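Local atomic coordinates of cell envelope-related transcriptional attenuator domain-containing protein (Streptococcus agalactiae, PDB entry 3OKZ), a protein that probably transfers lipid-pyrophosphate-linked glycopolymers to the cell wall, as other LytR-CpsA-Psr proteins do, although its own reaction is not established. Residues 25-30 with 87-92; 41-46 with 180-185; 92-97 with 110-115; 100-103 with 108-111; 116-121 with 214-219. One frame throughout, in Å; residues are numbered along the deposited sequence.

Contact 1 of 5, residues 25-30 with 87-92; sequences MGVDTG and AAYASG
A Met-aromatic contact between M25 and Y89 fastens the short helix 87-90 onto strand 20-28 of the central sheet, and V27 on the same strand face completes the packing. M25, present as selenomethionine, runs out straight as far as SE and then bends (chi3 99°), which brings its terminal methyl beside the ring: M25 CE is 3.9 Å from Y89 CD2. M25 SE lies 5.2 Å from the centroid of the Y89 ring and 66° off the ring normal, an oblique approach. The V27 side chain crosses that of Y89 at about a right angle, and its two methyls reach the phenol end at a slant to the ring, V27 CG1 and V27 CG2 each 3.4 Å from Y89 OH. V27 CG1 is also 3.5 Å from Y89 CE1. M25 thus packs at the CD2 side and V27 at the hydroxyl end of a tyrosine whose hydroxyl still needs a polar partner in a buried place; Q114 OE1 on strand 111-116 supplies it through a hydrogen bond. Tyrosine suits the position because it can do both jobs. Behind it, S91 closes the helix by giving both N and OG to A87 O, the two donors arriving from opposite faces of the carbonyl plane. The ring is held between strand 20-28 and helix 93-105, where A97 touches both M25 and Y89, while S42 of strand 41-51 lies against the same two side chains.

Contact 2 of 5, residues 41-46 with 180-185; sequences NSDSMI and YGRQKR
D43 and R182 meet through a single salt bridge, D43 OD1 to R182 NH2 at 3.2 Å, and this charged pair is the close part of the contact. The carboxylate oxygen comes to the edge of the guanidinium and lies in its plane, while the two flat groups are turned 64° apart. The accompanying hydrogen bond is bent, with an N-H...O angle of 121°, and is weak. R182 spans the gap between helix 178-200 and the sheet with an extended chain, its CG anti to the backbone N (chi1 173°); arginine's length suits that reach. D43 sits at a corner of the strand, where it and S44 both face G26 in a classic beta bulge that breaks the regular alternation of side chains. Its stronger partner is R170, which also binds OD1, with R64 at longer range. The rest of the interface is loose: Q183 makes no close contact with segment 41-46, and K184, which is exposed, does not approach it. One face of the R185 guanidinium lies against R182 CA, and R185 pairs with D175. Arginines R64, R170 and R182 around one aspartate are consistent with the charged site that binds the pyrophosphate head group of a lipid-linked substrate in LytR-CpsA-Psr proteins, though no ligand proves that role here.

Contact 3 of 5, residues 92-97 with 110-115; sequences GGAEMA and DYFMQI
A94 places its methyl group at the far end of the F112 side chain, with A94 CB 3.3 Å from F112 CZ. CE1 and CE2 of the ring are each 3.9 Å from that carbon, so the methyl sits symmetrically about the tip of the phenyl group, at an oblique angle to the ring. Beside it lies the amide of Q114, whose OE1 is 3.9 Å from A94 CB. A small side chain suits this first turn of helix 93-105, because the helix comes within 7.9 Å of the strand, measured from A94 CA to Q114 CA. The next shell explains how the two strand residues come to share one methyl. F112 and Q114 are two apart on strand 111-116 and so point to the same face of the sheet. F112 projects with CG anti to its backbone N (chi1 152°), whereas Q114 has CG between N and the carbonyl carbon (chi1 67°). The result is that Q114 OE1 lies at the ring's edge, in its plane, and the hydroxyl of Y89 holds this oxygen. On the helix side, G92 and G93 make the turn from helix 87-90, and G93 has the positive phi (51°) that glycine tolerates readily. Farther out, the ring lies between the start of helix 93-105 and the sheet, touched by M25 of strand 20-28 and Q218 of strand 217-219.

Contact 4 of 5, residues 100-103 with 108-111; sequences TVQD and NVDY
Q102 and V109 clasp a tight helix-loop-strand connection, in which the chain turns back after helix 93-105 into the loop that leads to strand 111-116. The return is sharp: Q102 CA and N108 CA are only 5.6 Å apart. The apolar part of the contact uses the stem of the glutamine and the methyls of two valines. Q102 CG rests 3.5 Å from V109 CG2, and V101 CG1 is a looser 4.3 Å from that same methyl. V101 and V109 then continue inward onto M45 and L47 of strand 41-51, which is why branched apolar residues suit both places. Polar contact comes from the far end of Q102. The side chain is extended beyond CG, CG itself lying beside the backbone N (chi1 -67°), and this length lets its amide reach the loop backbone. Glutamine thus serves on both counts, its methylenes packing while its carbonyl oxygen accepts a hydrogen bond. On the exposed side, the N108 and Q102 side chains cross at a slant, N108 ND2 3.8 Å from Q102 NE2, with amide planes 26° apart. The bond across the turn is a weak one, V109 N to Q102 OE1, 3.3 Å long with an N-H...O angle of 153°.

Contact 5 of 5, residues 116-121 with 214-219; sequences NMQGLV and SNNMQT
The amide planes of N116 and N216 stand almost perpendicular, 82° apart, where helix 117-126 begins beside strand 217-219. The N116 amide comes to the ND2 edge of the N216 amide, while Q118 CB lies over one face of that group, 3.7 Å from N216 ND2. The amide nitrogens of N116 and N216 are modelled very close together; both are donors, so that detail is doubtful at this resolution. The firm bond across the contact is made by the backbone: N116 N gives its hydrogen to N216 O at 3.1 Å, with an N-H...O angle of 162° and the donor tilted from the carbonyl plane. N116 meanwhile is the N-cap of the helix. With CG between the backbone N and the carbonyl carbon (chi1 60°), its side chain folds back so that N116 OD1 accepts from G119 N at 2.9 Å and, more weakly, from Q118 N. Asparagine is well suited to this, its short side chain placing a carbonyl over the first turn. Having no side chain, G119 lets the N216 backbone come close, their CA atoms 5.1 Å apart. N116 therefore links two functions: its backbone N-H ties the end of strand 111-116 to the N216 carbonyl, and its side chain caps G119 N firmly and Q118 N weakly at the helix start, where amides have no carbonyl of a preceding turn.

Contacts 1 and 3 form one core, their centres 9 Å apart, joined by G92 and neighbouring strands: M25 N to M113 O is 2.7 Å and V27 N to I115 O 2.8 Å. Contact 4 lies at the far end of helix 93-105, its centre 9 Å from that of contact 3. Contact 5 follows on from strand 111-116, where Q114 O meets Q218 N at 2.8 Å; its centre is 21 Å from that of contact 4. Contact 2 borders the arginine cluster that may form the head-group site and joins contact 1 through G26 O to D43 N, 2.8 Å. M117 SE of contact 5 packs 3.6 Å from D43 OD2, beside the same cluster.

Contact 1 of 5, residues 25-30 with 87-92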
# COMPACT_ATOMS: atom_id res chain seq x y z
N MSE A 25 -4.08 2.07 0.14
CA MSE A 25 -4.43 0.86 -0.61
C MSE A 25 -5.08 1.09 -1.97
O MSE A 25 -5.95 1.96 -2.14
CB MSE A 25 -5.37 -0.01 0.19
CG MSE A 25 -4.88 -0.40 1.54
SE MSE A 25 -6.29 -1.40 2.39
CE MSE A 25 -5.64 -3.17 2.03
N GLY A 26 -4.66 0.25 -2.91
CA GLY A 26 -5.18 0.28 -4.26
C GLY A 26 -6.12 -0.90 -4.34
O GLY A 26 -5.72 -2.07 -4.19
N VAL A 27 -7.40 -0.62 -4.54
CA VAL A 27 -8.35 -1.71 -4.61
C VAL A 27 -8.90 -1.97 -6.00
O VAL A 27 -9.24 -1.05 -6.73
CB VAL A 27 -9.53 -1.44 -3.69
CG1 VAL A 27 -10.44 -2.65 -3.68
CG2 VAL A 27 -9.03 -1.09 -2.29
N ASP A 28 -8.96 -3.25 -6.35
CA ASP A 28 -9.53 -3.65 -7.63
C ASP A 28 -10.97 -4.09 -7.31
O ASP A 28 -11.21 -5.22 -6.85
CB ASP A 28 -8.73 -4.80 -8.22
CG ASP A 28 -9.28 -5.27 -9.53
OD1 ASP A 28 -9.73 -4.42 -10.32
OD2 ASP A 28 -9.26 -6.49 -9.78
N THR A 29 -11.91 -3.17 -7.51
CA THR A 29 -13.30 -3.44 -7.21
C THR A 29 -14.05 -4.15 -8.33
O THR A 29 -15.23 -4.48 -8.18
CB THR A 29 -14.02 -2.12 -6.83
OG1 THR A 29 -13.84 -1.15 -7.86
CG2 THR A 29 -13.44 -1.57 -5.54
N GLY A 30 -13.38 -4.39 -9.45
CA GLY A 30 -14.01 -5.12 -10.54
C GLY A 30 -14.83 -4.39 -11.60
O GLY A 30 -14.66 -3.20 -11.83
N ALA A 87 -5.50 -11.81 1.70
CA ALA A 87 -6.87 -12.22 2.05
C ALA A 87 -7.63 -11.40 3.08
O ALA A 87 -8.83 -11.59 3.24
CB ALA A 87 -6.87 -13.68 2.48
N ALA A 88 -6.96 -10.49 3.78
CA ALA A 88 -7.64 -9.67 4.78
C ALA A 88 -8.76 -8.87 4.11
O ALA A 88 -9.94 -9.04 4.42
CB ALA A 88 -6.67 -8.74 5.46
N TYR A 89 -8.38 -7.99 3.18
CA TYR A 89 -9.35 -7.18 2.46
C TYR A 89 -10.31 -8.09 1.69
O TYR A 89 -11.52 -7.90 1.73
CB TYR A 89 -8.64 -6.23 1.49
CG TYR A 89 -9.50 -5.12 0.92
CD1 TYR A 89 -10.38 -5.37 -0.13
CD2 TYR A 89 -9.42 -3.82 1.42
CE1 TYR A 89 -11.16 -4.34 -0.67
CE2 TYR A 89 -10.19 -2.79 0.89
CZ TYR A 89 -11.05 -3.05 -0.15
OH TYR A 89 -11.82 -2.03 -0.67
N ALA A 90 -9.75 -9.07 0.99
CA ALA A 90 -10.54 -10.03 0.21
C ALA A 90 -11.75 -10.60 0.97
O ALA A 90 -12.83 -10.75 0.39
CB ALA A 90 -9.66 -11.17 -0.27
N SER A 91 -11.59 -10.91 2.24
CA SER A 91 -12.71 -11.46 3.00
C SER A 91 -13.14 -10.61 4.19
O SER A 91 -13.75 -11.12 5.13
CB SER A 91 -12.35 -12.87 3.47
OG SER A 91 -11.13 -12.86 4.18
N GLY A 92 -12.84 -9.32 4.16
CA GLY A 92 -13.22 -8.46 5.26
C GLY A 92 -13.01 -7.00 4.90
O GLY A 92 -13.25 -6.11 5.70

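Contact 2 of 5, residues 41-46 with 180-185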
# COMPACT_ATOMS: atom_id res chain seq x y z
N ASN A 41 -10.18 -6.87 -3.95
CA ASN A 41 -8.88 -7.41 -3.58
C ASN A 41 -7.83 -6.33 -3.38
O ASN A 41 -7.78 -5.35 -4.12
CB ASN A 41 -8.42 -8.38 -4.66
CG ASN A 41 -9.05 -9.74 -4.52
OD1 ASN A 41 -8.65 -10.53 -3.66
ND2 ASN A 41 -10.06 -10.03 -5.34
N SER A 42 -7.00 -6.51 -2.36
CA SER A 42 -5.94 -5.56 -2.06
C SER A 42 -4.93 -5.70 -3.18
O SER A 42 -4.10 -6.62 -3.18
CB SER A 42 -5.27 -5.86 -0.71
OG SER A 42 -4.57 -7.09 -0.72
N ASP A 43 -5.03 -4.81 -4.16
CA ASP A 43 -4.14 -4.82 -5.30
C ASP A 43 -2.80 -4.26 -4.88
O ASP A 43 -1.78 -4.46 -5.55
CB ASP A 43 -4.74 -3.97 -6.42
CG ASP A 43 -4.12 -4.27 -7.76
OD1 ASP A 43 -4.22 -5.44 -8.19
OD2 ASP A 43 -3.55 -3.35 -8.37
N SER A 44 -2.79 -3.55 -3.76
CA SER A 44 -1.58 -2.95 -3.23
C SER A 44 -1.78 -2.47 -1.81
O SER A 44 -2.86 -2.02 -1.44
CB SER A 44 -1.16 -1.76 -4.07
OG SER A 44 0.07 -1.25 -3.59
N MSE A 45 -0.73 -2.58 -1.01
CA MSE A 45 -0.81 -2.13 0.35
C MSE A 45 0.48 -1.47 0.74
O MSE A 45 1.53 -2.09 0.66
CB MSE A 45 -1.11 -3.28 1.28
CG MSE A 45 -2.59 -3.45 1.50
SE MSE A 45 -2.92 -4.74 2.85
CE MSE A 45 -2.61 -6.32 1.78
N ILE A 46 0.40 -0.21 1.13
CA ILE A 46 1.59 0.53 1.52
C ILE A 46 1.32 1.29 2.79
O ILE A 46 0.34 2.04 2.87
CB ILE A 46 2.02 1.56 0.46
CG1 ILE A 46 2.05 0.93 -0.92
CG2 ILE A 46 3.38 2.11 0.81
CD1 ILE A 46 0.67 0.77 -1.53
N TYR A 180 8.02 -8.25 -6.24
CA TYR A 180 8.89 -7.23 -5.65
C TYR A 180 9.25 -6.20 -6.70
O TYR A 180 9.40 -5.01 -6.40
CB TYR A 180 10.14 -7.88 -5.04
CG TYR A 180 9.76 -8.75 -3.87
CD1 TYR A 180 8.98 -8.23 -2.82
CD2 TYR A 180 10.11 -10.10 -3.81
CE1 TYR A 180 8.56 -9.02 -1.77
CE2 TYR A 180 9.69 -10.90 -2.76
CZ TYR A 180 8.92 -10.35 -1.74
OH TYR A 180 8.51 -11.13 -0.68
N GLY A 181 9.37 -6.67 -7.94
CA GLY A 181 9.65 -5.77 -9.05
C GLY A 181 8.38 -4.97 -9.18
O GLY A 181 8.38 -3.73 -9.12
N ARG A 182 7.27 -5.70 -9.30
CA ARG A 182 5.95 -5.11 -9.42
C ARG A 182 5.69 -4.02 -8.38
O ARG A 182 5.02 -3.02 -8.67
CB ARG A 182 4.88 -6.19 -9.27
CG ARG A 182 3.47 -5.65 -9.22
CD ARG A 182 2.44 -6.77 -9.14
NE ARG A 182 1.09 -6.21 -9.20
CZ ARG A 182 -0.01 -6.86 -8.87
NH1 ARG A 182 0.06 -8.12 -8.45
NH2 ARG A 182 -1.19 -6.25 -8.95
N GLN A 183 6.22 -4.21 -7.17
CA GLN A 183 6.02 -3.22 -6.12
C GLN A 183 6.89 -1.98 -6.25
O GLN A 183 6.44 -0.88 -5.94
CB GLN A 183 6.20 -3.85 -4.74
CG GLN A 183 4.95 -4.62 -4.32
CD GLN A 183 5.14 -5.35 -3.04
OE1 GLN A 183 5.91 -6.29 -2.99
NE2 GLN A 183 4.45 -4.93 -1.99
N LYS A 184 8.13 -2.15 -6.71
CA LYS A 184 9.01 -0.99 -6.87
C LYS A 184 8.25 -0.08 -7.83
O LYS A 184 8.06 1.10 -7.58
CB LYS A 184 10.35 -1.42 -7.48
CG LYS A 184 11.55 -0.55 -7.11
CD LYS A 184 11.92 -0.71 -5.65
CE LYS A 184 13.03 0.27 -5.24
NZ LYS A 184 13.34 0.27 -3.76
N ARG A 185 7.78 -0.66 -8.93
CA ARG A 185 7.03 0.11 -9.90
C ARG A 185 5.79 0.74 -9.28
O ARG A 185 5.44 1.87 -9.61
CB ARG A 185 6.66 -0.78 -11.11
CG ARG A 185 7.72 -0.83 -12.19
CD ARG A 185 7.40 -1.88 -13.25
NE ARG A 185 7.80 -3.21 -12.81
CZ ARG A 185 7.02 -4.28 -12.85
NH1 ARG A 185 5.79 -4.19 -13.34
NH2 ARG A 185 7.46 -5.44 -12.39

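Contact 3 of 5, residues 92-97 with 110-115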
# COMPACT_ATOMS: atom_id res chain seq x y z
N GLY A 92 -12.84 -9.32 4.16
CA GLY A 92 -13.22 -8.46 5.26
C GLY A 92 -13.01 -7.00 4.90
O GLY A 92 -13.25 -6.11 5.70
N GLY A 93 -12.55 -6.79 3.67
CA GLY A 93 -12.31 -5.44 3.18
C GLY A 93 -11.47 -4.55 4.07
O GLY A 93 -10.81 -5.02 5.00
N ALA A 94 -11.52 -3.26 3.78
CA ALA A 94 -10.78 -2.23 4.49
C ALA A 94 -10.52 -2.51 5.97
O ALA A 94 -9.36 -2.54 6.41
CB ALA A 94 -11.49 -0.90 4.34
N GLU A 95 -11.59 -2.71 6.74
CA GLU A 95 -11.48 -2.98 8.17
C GLU A 95 -10.54 -4.11 8.57
O GLU A 95 -9.71 -3.95 9.47
CB GLU A 95 -12.87 -3.26 8.74
CG GLU A 95 -12.89 -3.84 10.14
CD GLU A 95 -14.28 -3.83 10.73
OE1 GLU A 95 -14.64 -2.83 11.38
OE2 GLU A 95 -15.01 -4.82 10.53
N MSE A 96 -10.69 -5.25 7.90
CA MSE A 96 -9.86 -6.42 8.20
C MSE A 96 -8.44 -6.20 7.73
O MSE A 96 -7.49 -6.65 8.36
CB MSE A 96 -10.47 -7.68 7.55
CG MSE A 96 -9.80 -8.99 7.96
SE MSE A 96 -10.93 -10.54 7.57
CE MSE A 96 -11.62 -10.86 9.35
N ALA A 97 -8.29 -5.50 6.61
CA ALA A 97 -6.97 -5.21 6.09
C ALA A 97 -6.30 -4.34 7.13
O ALA A 97 -5.16 -4.59 7.54
CB ALA A 97 -7.08 -4.47 4.78
N ASP A 110 -2.89 5.44 12.23
CA ASP A 110 -3.67 6.68 12.24
C ASP A 110 -4.82 6.77 11.23
O ASP A 110 -5.99 6.85 11.60
CB ASP A 110 -2.73 7.86 12.05
CG ASP A 110 -1.91 8.15 13.28
OD1 ASP A 110 -0.77 8.64 13.15
OD2 ASP A 110 -2.41 7.90 14.39
N TYR A 111 -4.49 6.75 9.95
CA TYR A 111 -5.51 6.86 8.93
C TYR A 111 -5.53 5.69 7.95
O TYR A 111 -4.88 4.67 8.16
CB TYR A 111 -5.36 8.19 8.18
CG TYR A 111 -5.38 9.36 9.12
CD1 TYR A 111 -4.20 9.86 9.67
CD2 TYR A 111 -6.59 9.92 9.54
CE1 TYR A 111 -4.22 10.87 10.63
CE2 TYR A 111 -6.62 10.92 10.50
CZ TYR A 111 -5.44 11.39 11.05
OH TYR A 111 -5.49 12.34 12.05
N PHE A 112 -6.29 5.86 6.88
CA PHE A 112 -6.43 4.81 5.89
C PHE A 112 -7.02 5.40 4.62
O PHE A 112 -7.97 6.18 4.66
CB PHE A 112 -7.35 3.73 6.46
CG PHE A 112 -8.10 2.97 5.42
CD1 PHE A 112 -7.54 1.84 4.82
CD2 PHE A 112 -9.37 3.39 5.02
CE1 PHE A 112 -8.23 1.14 3.83
CE2 PHE A 112 -10.07 2.70 4.03
CZ PHE A 112 -9.50 1.57 3.43
N MSE A 113 -6.46 5.01 3.49
CA MSE A 113 -6.98 5.50 2.23
C MSE A 113 -7.02 4.40 1.19
O MSE A 113 -6.07 3.61 1.04
CB MSE A 113 -6.12 6.66 1.73
CG MSE A 113 -6.58 7.21 0.39
SE MSE A 113 -5.51 8.67 -0.24
CE MSE A 113 -6.55 10.13 0.44
N GLN A 114 -8.13 4.33 0.48
CA GLN A 114 -8.27 3.33 -0.57
C GLN A 114 -8.75 3.98 -1.84
O GLN A 114 -9.60 4.87 -1.81
CB GLN A 114 -9.22 2.21 -0.13
CG GLN A 114 -10.68 2.59 0.05
CD GLN A 114 -11.45 1.49 0.75
OE1 GLN A 114 -11.07 0.32 0.69
NE2 GLN A 114 -12.53 1.86 1.42
N ILE A 115 -8.16 3.55 -2.95
CA ILE A 115 -8.49 4.07 -4.28
C ILE A 115 -8.59 2.90 -5.25
O ILE A 115 -7.73 2.02 -5.27
CB ILE A 115 -7.40 5.05 -4.77
CG1 ILE A 115 -7.18 6.13 -3.71
CG2 ILE A 115 -7.82 5.69 -6.09
CD1 ILE A 115 -6.32 7.30 -4.16

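Contact 4 of 5, residues 100-103 with 108-111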
# COMPACT_ATOMS: atom_id res chain seq x y z
N THR A 100 -5.62 -6.38 10.34
CA THR A 100 -4.57 -7.35 10.04
C THR A 100 -3.23 -6.64 9.93
O THR A 100 -2.21 -7.15 10.39
CB THR A 100 -4.83 -8.08 8.71
OG1 THR A 100 -6.14 -8.67 8.74
CG2 THR A 100 -3.80 -9.18 8.49
N VAL A 101 -3.23 -5.45 9.34
CA VAL A 101 -1.99 -4.69 9.20
C VAL A 101 -1.51 -4.12 10.52
O VAL A 101 -0.30 -4.07 10.77
CB VAL A 101 -2.15 -3.55 8.17
CG1 VAL A 101 -1.03 -2.52 8.35
CG2 VAL A 101 -2.13 -4.13 6.74
N GLN A 102 -2.44 -3.69 11.35
CA GLN A 102 -2.05 -3.14 12.64
C GLN A 102 -1.40 -4.25 13.46
O GLN A 102 -0.38 -4.02 14.12
CB GLN A 102 -3.27 -2.56 13.37
CG GLN A 102 -3.86 -1.32 12.69
CD GLN A 102 -4.86 -0.58 13.55
OE1 GLN A 102 -5.31 0.51 13.19
NE2 GLN A 102 -5.22 -1.15 14.68
N ASP A 103 -1.96 -5.46 13.40
CA ASP A 103 -1.39 -6.57 14.16
C ASP A 103 -0.08 -7.08 13.57
O ASP A 103 0.75 -7.64 14.28
CB ASP A 103 -2.37 -7.73 14.25
CG ASP A 103 -3.50 -7.45 15.22
OD1 ASP A 103 -3.29 -6.64 16.16
OD2 ASP A 103 -4.59 -8.06 15.05
N ASN A 108 -0.69 1.21 15.83
CA ASN A 108 -2.01 1.71 15.47
C ASN A 108 -1.82 2.63 14.28
O ASN A 108 -1.02 3.57 14.30
CB ASN A 108 -2.64 2.45 16.66
CG ASN A 108 -3.17 1.48 17.74
OD1 ASN A 108 -3.72 1.90 18.76
ND2 ASN A 108 -2.99 0.18 17.51
N VAL A 109 -2.53 2.31 13.21
CA VAL A 109 -2.45 3.07 11.96
C VAL A 109 -3.41 4.26 11.93
O VAL A 109 -4.58 4.11 11.63
CB VAL A 109 -2.76 2.15 10.76
CG1 VAL A 109 -2.56 2.90 9.46
CG2 VAL A 109 -1.87 0.92 10.81
N ASP A 110 -2.89 5.44 12.23
CA ASP A 110 -3.67 6.68 12.24
C ASP A 110 -4.82 6.77 11.23
O ASP A 110 -5.99 6.85 11.60
CB ASP A 110 -2.73 7.86 12.05
CG ASP A 110 -1.91 8.15 13.28
OD1 ASP A 110 -0.77 8.64 13.15
OD2 ASP A 110 -2.41 7.90 14.39
N TYR A 111 -4.49 6.75 9.95
CA TYR A 111 -5.51 6.86 8.93
C TYR A 111 -5.53 5.69 7.95
O TYR A 111 -4.88 4.67 8.16
CB TYR A 111 -5.36 8.19 8.18
CG TYR A 111 -5.38 9.36 9.12
CD1 TYR A 111 -4.20 9.86 9.67
CD2 TYR A 111 -6.59 9.92 9.54
CE1 TYR A 111 -4.22 10.87 10.63
CE2 TYR A 111 -6.62 10.92 10.50
CZ TYR A 111 -5.44 11.39 11.05
OH TYR A 111 -5.49 12.34 12.05

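Contact 5 of 5, residues 116-121 with 214-219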
# COMPACT_ATOMS: atom_id res chain seq x y z
N ASN A 116 -9.66 2.87 -6.05
CA ASN A 116 -9.82 1.78 -7.01
C ASN A 116 -9.01 2.07 -8.26
O ASN A 116 -8.42 3.14 -8.40
CB ASN A 116 -11.29 1.58 -7.38
CG ASN A 116 -11.91 2.80 -8.00
OD1 ASN A 116 -11.37 3.37 -8.94
ND2 ASN A 116 -13.05 3.21 -7.48
N MSE A 117 -9.01 1.12 -9.18
CA MSE A 117 -8.21 1.26 -10.39
C MSE A 117 -8.54 2.47 -11.24
O MSE A 117 -7.65 3.04 -11.86
CB MSE A 117 -8.28 -0.02 -11.21
CG MSE A 117 -7.84 -1.26 -10.42
SE MSE A 117 -6.04 -1.13 -9.68
CE MSE A 117 -6.47 -0.73 -7.84
N GLN A 118 -9.81 2.87 -11.28
CA GLN A 118 -10.18 4.04 -12.07
C GLN A 118 -9.51 5.22 -11.43
O GLN A 118 -8.94 6.07 -12.12
CB GLN A 118 -11.69 4.26 -12.06
CG GLN A 118 -12.14 5.36 -13.02
CD GLN A 118 -11.99 4.95 -14.49
OE1 GLN A 118 -12.68 4.03 -14.95
NE2 GLN A 118 -11.10 5.63 -15.22
N GLY A 119 -9.58 5.27 -10.11
CA GLY A 119 -8.99 6.34 -9.35
C GLY A 119 -7.53 6.53 -9.68
O GLY A 119 -7.08 7.65 -9.88
N LEU A 120 -6.77 5.44 -9.73
CA LEU A 120 -5.36 5.54 -10.06
C LEU A 120 -5.26 6.12 -11.45
O LEU A 120 -4.61 7.13 -11.66
CB LEU A 120 -4.67 4.18 -10.03
CG LEU A 120 -3.20 4.29 -10.50
CD1 LEU A 120 -2.45 5.18 -9.49
CD2 LEU A 120 -2.54 2.91 -10.62
N VAL A 121 -5.94 5.46 -12.40
CA VAL A 121 -5.94 5.90 -13.79
C VAL A 121 -6.28 7.38 -13.91
O VAL A 121 -5.54 8.14 -14.54
CB VAL A 121 -6.91 5.04 -14.64
CG1 VAL A 121 -7.34 5.80 -15.90
CG2 VAL A 121 -6.22 3.74 -15.05
N SER A 214 -12.33 11.85 -6.39
CA SER A 214 -13.35 11.83 -5.35
C SER A 214 -14.32 10.62 -5.35
O SER A 214 -14.47 9.95 -4.33
CB SER A 214 -14.15 13.14 -5.43
OG SER A 214 -15.18 13.19 -4.47
N ASN A 215 -14.97 10.35 -6.47
CA ASN A 215 -15.91 9.23 -6.53
C ASN A 215 -15.29 7.84 -6.49
O ASN A 215 -16.01 6.85 -6.34
CB ASN A 215 -16.80 9.31 -7.77
CG ASN A 215 -17.89 10.36 -7.66
OD1 ASN A 215 -17.63 11.55 -7.81
ND2 ASN A 215 -19.11 9.92 -7.38
N ASN A 216 -13.96 7.75 -6.61
CA ASN A 216 -13.33 6.44 -6.62
C ASN A 216 -12.24 6.23 -5.62
O ASN A 216 -11.27 5.52 -5.90
CB ASN A 216 -12.78 6.12 -8.02
CG ASN A 216 -13.88 5.91 -9.03
OD1 ASN A 216 -14.45 6.86 -9.54
ND2 ASN A 216 -14.19 4.66 -9.31
N MSE A 217 -12.40 6.85 -4.46
CA MSE A 217 -11.44 6.72 -3.37
C MSE A 217 -12.18 7.06 -2.09
O MSE A 217 -12.95 8.01 -2.05
CB MSE A 217 -10.24 7.65 -3.58
CG MSE A 217 -10.45 9.09 -3.16
SE MSE A 217 -9.57 9.54 -1.48
CE MSE A 217 -11.16 9.88 -0.42
N GLN A 218 -11.97 6.24 -1.06
CA GLN A 218 -12.63 6.43 0.23
C GLN A 218 -11.58 6.53 1.34
O GLN A 218 -10.73 5.65 1.49
CB GLN A 218 -13.58 5.25 0.48
CG GLN A 218 -14.56 5.44 1.64
CD GLN A 218 -14.09 4.81 2.94
OE1 GLN A 218 -14.77 4.89 3.96
NE2 GLN A 218 -12.91 4.18 2.90
N THR A 219 -11.64 7.61 2.11
CA THR A 219 -10.68 7.81 3.18
C THR A 219 -11.25 7.87 4.59
O THR A 219 -12.42 8.19 4.80
CB THR A 219 -9.84 9.08 2.97
OG1 THR A 219 -9.04 9.31 4.13
CG2 THR A 219 -10.73 10.29 2.74